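Local atomic coordinates of putative capsid protein of prophage (Escherichia coli CFT073, PDB entry 3BQW), a protein that is of unknown function but probably serves as the major capsid protein that builds the shell of a prophage particle. Residues I161-Q173 / Q336-I350. Numbering follows the deposited sequence.
Sequences IDWKIPEKNIIEQ and QPVPADIRKFVTVKI
CD of P339 sits over the centre of the W163 six-membered ring, 3.6 Å from its centroid and 9° off the normal, a CH-pi contact, while CG2 of I161 covers the other face nearer the rim. This packing joins two connections that run side by side into a hydrogen-bonded parallel pair of strands, 170-172 and 346-349, in a mixed sheet of this phage major capsid protein E family member; A143 of the long helix 113-146 also packs against the W163 side chain. Next along, I165 crosses I342 at about a right angle, CG1 to CG1 at 3.8 Å; with its CG1 anti to the backbone N (chi1 -158°), I165 carries CD1 on toward the F345 carbonyl. Beyond, I171 rests beside V348 on one face of the sheet and sends CD1 obliquely to CG1 of V346. Four backbone bonds zip the strands, I171 N reaching T347 O at 2.7 Å and Q173 N reaching K349 O at 2.9 Å. On the other face E172 and K349 run alongside, yet the lysine ammonium pairs with D280. At the polar margin R343 grips D341 side-on through NE and NH2, and its aliphatic CG leans on the P166 ring. A water bridges W163 and the strand 327-338, accepting from NE1 and donating to P337 O, each at 2.8 Å.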
loop_
_atom_site.group_PDB
_atom_site.type_symbol
_atom_site.label_atom_id
_atom_site.label_comp_id
_atom_site.label_asym_id
_atom_site.label_seq_id
_atom_site.Cartn_x
_atom_site.Cartn_y
_atom_site.Cartn_z
ATOM N N ILE A 161 7.797 -13.143 5.554
ATOM C CA ILE A 161 6.675 -13.219 6.477
ATOM C C ILE A 161 5.573 -13.982 5.767
ATOM O O ILE A 161 5.228 -13.668 4.613
ATOM C CB ILE A 161 6.093 -11.823 6.842
ATOM C CG1 ILE A 161 7.090 -11.011 7.646
ATOM C CG2 ILE A 161 4.802 -11.971 7.648
ATOM C CD1 ILE A 161 6.705 -9.500 7.733
ATOM N N ASP A 162 5.011 -14.954 6.463
ATOM C CA ASP A 162 3.909 -15.735 5.947
ATOM C C ASP A 162 2.751 -15.701 6.949
ATOM O O ASP A 162 2.861 -16.199 8.074
ATOM C CB ASP A 162 4.369 -17.165 5.681
ATOM C CG ASP A 162 3.325 -18.009 4.999
ATOM O OD1 ASP A 162 2.256 -17.480 4.604
ATOM O OD2 ASP A 162 3.581 -19.230 4.842
ATOM N N TRP A 163 1.663 -15.077 6.523
ATOM C CA TRP A 163 0.424 -14.984 7.311
ATOM C C TRP A 163 -0.424 -16.254 7.192
ATOM O O TRP A 163 -1.448 -16.367 7.849
ATOM C CB TRP A 163 -0.388 -13.790 6.857
ATOM C CG TRP A 163 0.376 -12.465 6.949
ATOM C CD1 TRP A 163 0.857 -11.715 5.903
ATOM C CD2 TRP A 163 0.770 -11.784 8.152
ATOM N NE1 TRP A 163 1.506 -10.596 6.392
ATOM C CE2 TRP A 163 1.460 -10.606 7.759
ATOM C CE3 TRP A 163 0.603 -12.051 9.521
ATOM C CZ2 TRP A 163 1.975 -9.698 8.681
ATOM C CZ3 TRP A 163 1.115 -11.147 10.441
ATOM C CH2 TRP A 163 1.798 -9.978 10.014
ATOM N N LYS A 164 0.029 -17.189 6.350
ATOM C CA LYS A 164 -0.543 -18.531 6.186
ATOM C C LYS A 164 -1.993 -18.425 5.724
ATOM O O LYS A 164 -2.912 -18.858 6.418
ATOM C CB LYS A 164 -0.435 -19.385 7.475
ATOM C CG LYS A 164 0.995 -19.642 8.028
ATOM C CD LYS A 164 1.608 -20.994 7.661
ATOM C CE LYS A 164 2.664 -21.480 8.697
ATOM N NZ LYS A 164 3.692 -22.433 8.118
ATOM N N ILE A 165 -2.205 -17.839 4.554
ATOM C CA ILE A 165 -3.555 -17.797 4.009
ATOM C C ILE A 165 -3.908 -19.244 3.580
ATOM O O ILE A 165 -3.059 -19.954 3.043
ATOM C CB ILE A 165 -3.686 -16.742 2.869
ATOM C CG1 ILE A 165 -5.161 -16.336 2.707
ATOM C CG2 ILE A 165 -3.072 -17.237 1.557
ATOM C CD1 ILE A 165 -5.427 -15.340 1.584
ATOM N N PRO A 166 -5.119 -19.718 3.881
ATOM C CA PRO A 166 -5.448 -21.057 3.380
ATOM C C PRO A 166 -5.293 -21.164 1.858
ATOM O O PRO A 166 -5.583 -20.214 1.145
ATOM C CB PRO A 166 -6.909 -21.252 3.828
ATOM C CG PRO A 166 -7.036 -20.362 5.018
ATOM C CD PRO A 166 -6.233 -19.149 4.655
ATOM N N GLU A 167 -4.800 -22.306 1.396
ATOM C CA GLU A 167 -4.600 -22.582 -0.022
ATOM C C GLU A 167 -5.864 -22.490 -0.863
ATOM O O GLU A 167 -5.821 -22.029 -1.995
ATOM C CB GLU A 167 -3.975 -23.975 -0.217
ATOM C CG GLU A 167 -2.536 -24.065 0.255
ATOM C CD GLU A 167 -1.813 -25.354 -0.198
ATOM O OE1 GLU A 167 -2.470 -26.411 -0.413
ATOM O OE2 GLU A 167 -0.561 -25.276 -0.337
ATOM N N LYS A 168 -6.978 -22.953 -0.311
ATOM C CA LYS A 168 -8.277 -22.855 -0.976
ATOM C C LYS A 168 -8.699 -21.393 -1.241
ATOM O O LYS A 168 -9.632 -21.147 -2.010
ATOM C CB LYS A 168 -9.348 -23.518 -0.115
ATOM C CG LYS A 168 -9.751 -22.653 1.128
ATOM C CD LYS A 168 -10.652 -23.423 2.106
ATOM C CE LYS A 168 -11.071 -22.544 3.247
ATOM N NZ LYS A 168 -11.862 -21.380 2.748
ATOM N N ASN A 169 -8.053 -20.442 -0.564
ATOM C CA ASN A 169 -8.371 -19.003 -0.740
ATOM C C ASN A 169 -7.707 -18.375 -1.964
ATOM O O ASN A 169 -8.016 -17.250 -2.322
ATOM C CB ASN A 169 -7.989 -18.201 0.504
ATOM C CG ASN A 169 -8.963 -18.382 1.629
ATOM O OD1 ASN A 169 -9.373 -17.404 2.269
ATOM N ND2 ASN A 169 -9.361 -19.621 1.877
ATOM N N ILE A 170 -6.774 -19.097 -2.577
ATOM C CA ILE A 170 -6.075 -18.628 -3.753
ATOM C C ILE A 170 -6.498 -19.568 -4.858
ATOM O O ILE A 170 -6.141 -20.735 -4.850
ATOM C CB ILE A 170 -4.533 -18.654 -3.584
ATOM C CG1 ILE A 170 -4.078 -17.729 -2.470
ATOM C CG2 ILE A 170 -3.808 -18.219 -4.875
ATOM C CD1 ILE A 170 -2.583 -17.957 -2.091
ATOM N N ILE A 171 -7.273 -19.046 -5.799
ATOM C CA ILE A 171 -7.977 -19.869 -6.768
ATOM C C ILE A 171 -7.478 -19.524 -8.163
ATOM O O ILE A 171 -7.226 -18.371 -8.470
ATOM C CB ILE A 171 -9.504 -19.607 -6.691
ATOM C CG1 ILE A 171 -10.062 -19.988 -5.298
ATOM C CG2 ILE A 171 -10.240 -20.312 -7.826
ATOM C CD1 ILE A 171 -11.587 -19.686 -5.092
ATOM N N GLU A 172 -7.325 -20.524 -9.009
ATOM C CA GLU A 172 -7.020 -20.272 -10.409
ATOM C C GLU A 172 -8.100 -20.856 -11.287
ATOM O O GLU A 172 -8.428 -22.014 -11.146
ATOM C CB GLU A 172 -5.675 -20.875 -10.783
ATOM C CG GLU A 172 -4.540 -20.166 -10.094
ATOM C CD GLU A 172 -3.174 -20.580 -10.616
ATOM O OE1 GLU A 172 -3.087 -21.617 -11.309
ATOM O OE2 GLU A 172 -2.186 -19.862 -10.329
ATOM N N GLN A 173 -8.644 -20.058 -12.197
ATOM C CA GLN A 173 -9.636 -20.572 -13.141
ATOM C C GLN A 173 -9.121 -21.748 -13.987
ATOM O O GLN A 173 -9.886 -22.634 -14.342
ATOM C CB GLN A 173 -10.198 -19.463 -14.016
ATOM C CG GLN A 173 -11.225 -18.592 -13.275
ATOM C CD GLN A 173 -12.122 -17.783 -14.205
ATOM O OE1 GLN A 173 -13.219 -17.341 -13.825
ATOM N NE2 GLN A 173 -11.665 -17.577 -15.406
ATOM N N GLN A 336 5.050 -1.868 8.183
ATOM C CA GLN A 336 4.684 -3.244 7.862
ATOM C C GLN A 336 3.169 -3.410 8.030
ATOM O O GLN A 336 2.656 -3.198 9.130
ATOM C CB GLN A 336 5.372 -4.206 8.831
ATOM C CG GLN A 336 5.019 -5.686 8.617
ATOM C CD GLN A 336 5.288 -6.156 7.200
ATOM O OE1 GLN A 336 6.376 -5.923 6.665
ATOM N NE2 GLN A 336 4.301 -6.827 6.582
ATOM N N PRO A 337 2.446 -3.730 6.939
ATOM C CA PRO A 337 1.029 -4.067 7.050
ATOM C C PRO A 337 0.786 -5.344 7.872
ATOM O O PRO A 337 1.522 -6.321 7.753
ATOM C CB PRO A 337 0.572 -4.250 5.596
ATOM C CG PRO A 337 1.648 -3.753 4.774
ATOM C CD PRO A 337 2.896 -3.690 5.542
ATOM N N VAL A 338 -0.209 -5.282 8.746
ATOM C CA VAL A 338 -0.595 -6.410 9.561
ATOM C C VAL A 338 -2.098 -6.594 9.374
ATOM O O VAL A 338 -2.857 -5.681 9.693
ATOM C CB VAL A 338 -0.280 -6.182 11.056
ATOM C CG1 VAL A 338 -0.720 -7.386 11.862
ATOM C CG2 VAL A 338 1.228 -5.909 11.247
ATOM N N PRO A 339 -2.517 -7.761 8.871
ATOM C CA PRO A 339 -3.936 -7.946 8.574
ATOM C C PRO A 339 -4.725 -8.230 9.820
ATOM O O PRO A 339 -4.155 -8.640 10.829
ATOM C CB PRO A 339 -3.946 -9.157 7.643
ATOM C CG PRO A 339 -2.794 -9.988 8.114
ATOM C CD PRO A 339 -1.726 -8.967 8.527
ATOM N N ALA A 340 -6.031 -7.996 9.753
ATOM C CA ALA A 340 -6.923 -8.415 10.804
ATOM C C ALA A 340 -7.028 -9.925 10.642
ATOM O O ALA A 340 -6.360 -10.638 11.365
ATOM C CB ALA A 340 -8.280 -7.709 10.733
ATOM N N ASP A 341 -7.798 -10.414 9.673
ATOM C CA ASP A 341 -7.965 -11.853 9.444
ATOM C C ASP A 341 -7.707 -12.195 7.959
ATOM O O ASP A 341 -8.539 -11.898 7.097
ATOM C CB ASP A 341 -9.369 -12.279 9.880
ATOM C CG ASP A 341 -9.585 -13.776 9.846
ATOM O OD1 ASP A 341 -8.717 -14.537 9.392
ATOM O OD2 ASP A 341 -10.656 -14.211 10.308
ATOM N N ILE A 342 -6.559 -12.821 7.679
ATOM C CA ILE A 342 -6.150 -13.153 6.300
ATOM C C ILE A 342 -7.102 -14.164 5.642
ATOM O O ILE A 342 -7.172 -14.267 4.419
ATOM C CB ILE A 342 -4.660 -13.676 6.258
ATOM C CG1 ILE A 342 -4.010 -13.424 4.888
ATOM C CG2 ILE A 342 -4.543 -15.162 6.743
ATOM C CD1 ILE A 342 -3.642 -11.922 4.617
ATOM N N ARG A 343 -7.846 -14.900 6.458
ATOM C CA ARG A 343 -8.707 -15.959 5.933
ATOM C C ARG A 343 -9.934 -15.409 5.202
ATOM O O ARG A 343 -10.631 -16.131 4.538
ATOM C CB ARG A 343 -9.126 -16.907 7.055
ATOM C CG ARG A 343 -7.944 -17.524 7.802
ATOM C CD ARG A 343 -8.420 -18.271 9.029
ATOM N NE ARG A 343 -9.040 -17.373 9.991
ATOM C CZ ARG A 343 -9.672 -17.763 11.101
ATOM N NH1 ARG A 343 -9.773 -19.048 11.421
ATOM N NH2 ARG A 343 -10.203 -16.847 11.906
ATOM N N LYS A 344 -10.181 -14.118 5.344
ATOM C CA LYS A 344 -11.331 -13.455 4.741
ATOM C C LYS A 344 -11.039 -12.810 3.385
ATOM O O LYS A 344 -11.807 -11.953 2.928
ATOM C CB LYS A 344 -11.854 -12.409 5.721
ATOM C CG LYS A 344 -12.359 -12.988 7.018
ATOM C CD LYS A 344 -12.877 -11.858 7.935
ATOM C CE LYS A 344 -13.585 -12.437 9.186
ATOM N NZ LYS A 344 -13.318 -11.571 10.366
ATOM N N PHE A 345 -9.936 -13.208 2.752
ATOM C CA PHE A 345 -9.561 -12.751 1.414
ATOM C C PHE A 345 -9.516 -13.942 0.482
ATOM O O PHE A 345 -8.940 -14.974 0.827
ATOM C CB PHE A 345 -8.180 -12.114 1.460
ATOM C CG PHE A 345 -8.131 -10.860 2.271
ATOM C CD1 PHE A 345 -8.654 -9.667 1.758
ATOM C CD2 PHE A 345 -7.584 -10.859 3.531
ATOM C CE1 PHE A 345 -8.612 -8.525 2.483
ATOM C CE2 PHE A 345 -7.544 -9.709 4.268
ATOM C CZ PHE A 345 -8.055 -8.531 3.745
ATOM N N VAL A 346 -10.176 -13.824 -0.670
ATOM C CA VAL A 346 -10.095 -14.821 -1.717
ATOM C C VAL A 346 -9.549 -14.125 -2.969
ATOM O O VAL A 346 -10.054 -13.094 -3.380
ATOM C CB VAL A 346 -11.491 -15.458 -1.996
ATOM C CG1 VAL A 346 -11.429 -16.426 -3.179
ATOM C CG2 VAL A 346 -12.065 -16.152 -0.705
ATOM N N THR A 347 -8.510 -14.686 -3.567
ATOM C CA THR A 347 -7.939 -14.148 -4.817
ATOM C C THR A 347 -8.118 -15.167 -5.968
ATOM O O THR A 347 -7.835 -16.363 -5.825
ATOM C CB THR A 347 -6.447 -13.780 -4.640
ATOM O OG1 THR A 347 -6.329 -12.823 -3.577
ATOM C CG2 THR A 347 -5.825 -13.208 -5.935
ATOM N N VAL A 348 -8.601 -14.669 -7.097
ATOM C CA VAL A 348 -8.870 -15.504 -8.253
ATOM C C VAL A 348 -8.106 -14.998 -9.465
ATOM O O VAL A 348 -8.169 -13.816 -9.790
ATOM C CB VAL A 348 -10.374 -15.617 -8.567
ATOM C CG1 VAL A 348 -10.645 -16.700 -9.705
ATOM C CG2 VAL A 348 -11.156 -15.935 -7.296
ATOM N N LYS A 349 -7.322 -15.894 -10.069
ATOM C CA LYS A 349 -6.663 -15.651 -11.350
ATOM C C LYS A 349 -7.582 -16.127 -12.453
ATOM O O LYS A 349 -7.850 -17.317 -12.577
ATOM C CB LYS A 349 -5.341 -16.400 -11.415
ATOM C CG LYS A 349 -4.440 -16.039 -12.577
ATOM C CD LYS A 349 -3.174 -16.880 -12.538
ATOM C CE LYS A 349 -2.436 -16.848 -13.863
ATOM N NZ LYS A 349 -1.787 -15.519 -14.043
ATOM N N ILE A 350 -8.104 -15.206 -13.243
ATOM C CA ILE A 350 -9.019 -15.599 -14.283
ATOM C C ILE A 350 -8.222 -16.083 -15.500
ATOM O O ILE A 350 -7.052 -15.783 -15.676
ATOM C CB ILE A 350 -10.085 -14.523 -14.670
ATOM C CG1 ILE A 350 -9.453 -13.362 -15.453
ATOM C CG2 ILE A 350 -10.923 -14.081 -13.404
ATOM C CD1 ILE A 350 -10.433 -12.561 -16.324
HETATM O O HOH W 1 1.616 -7.939 5.453
HETATM O O HOH W 2 -10.858 -19.341 4.870
#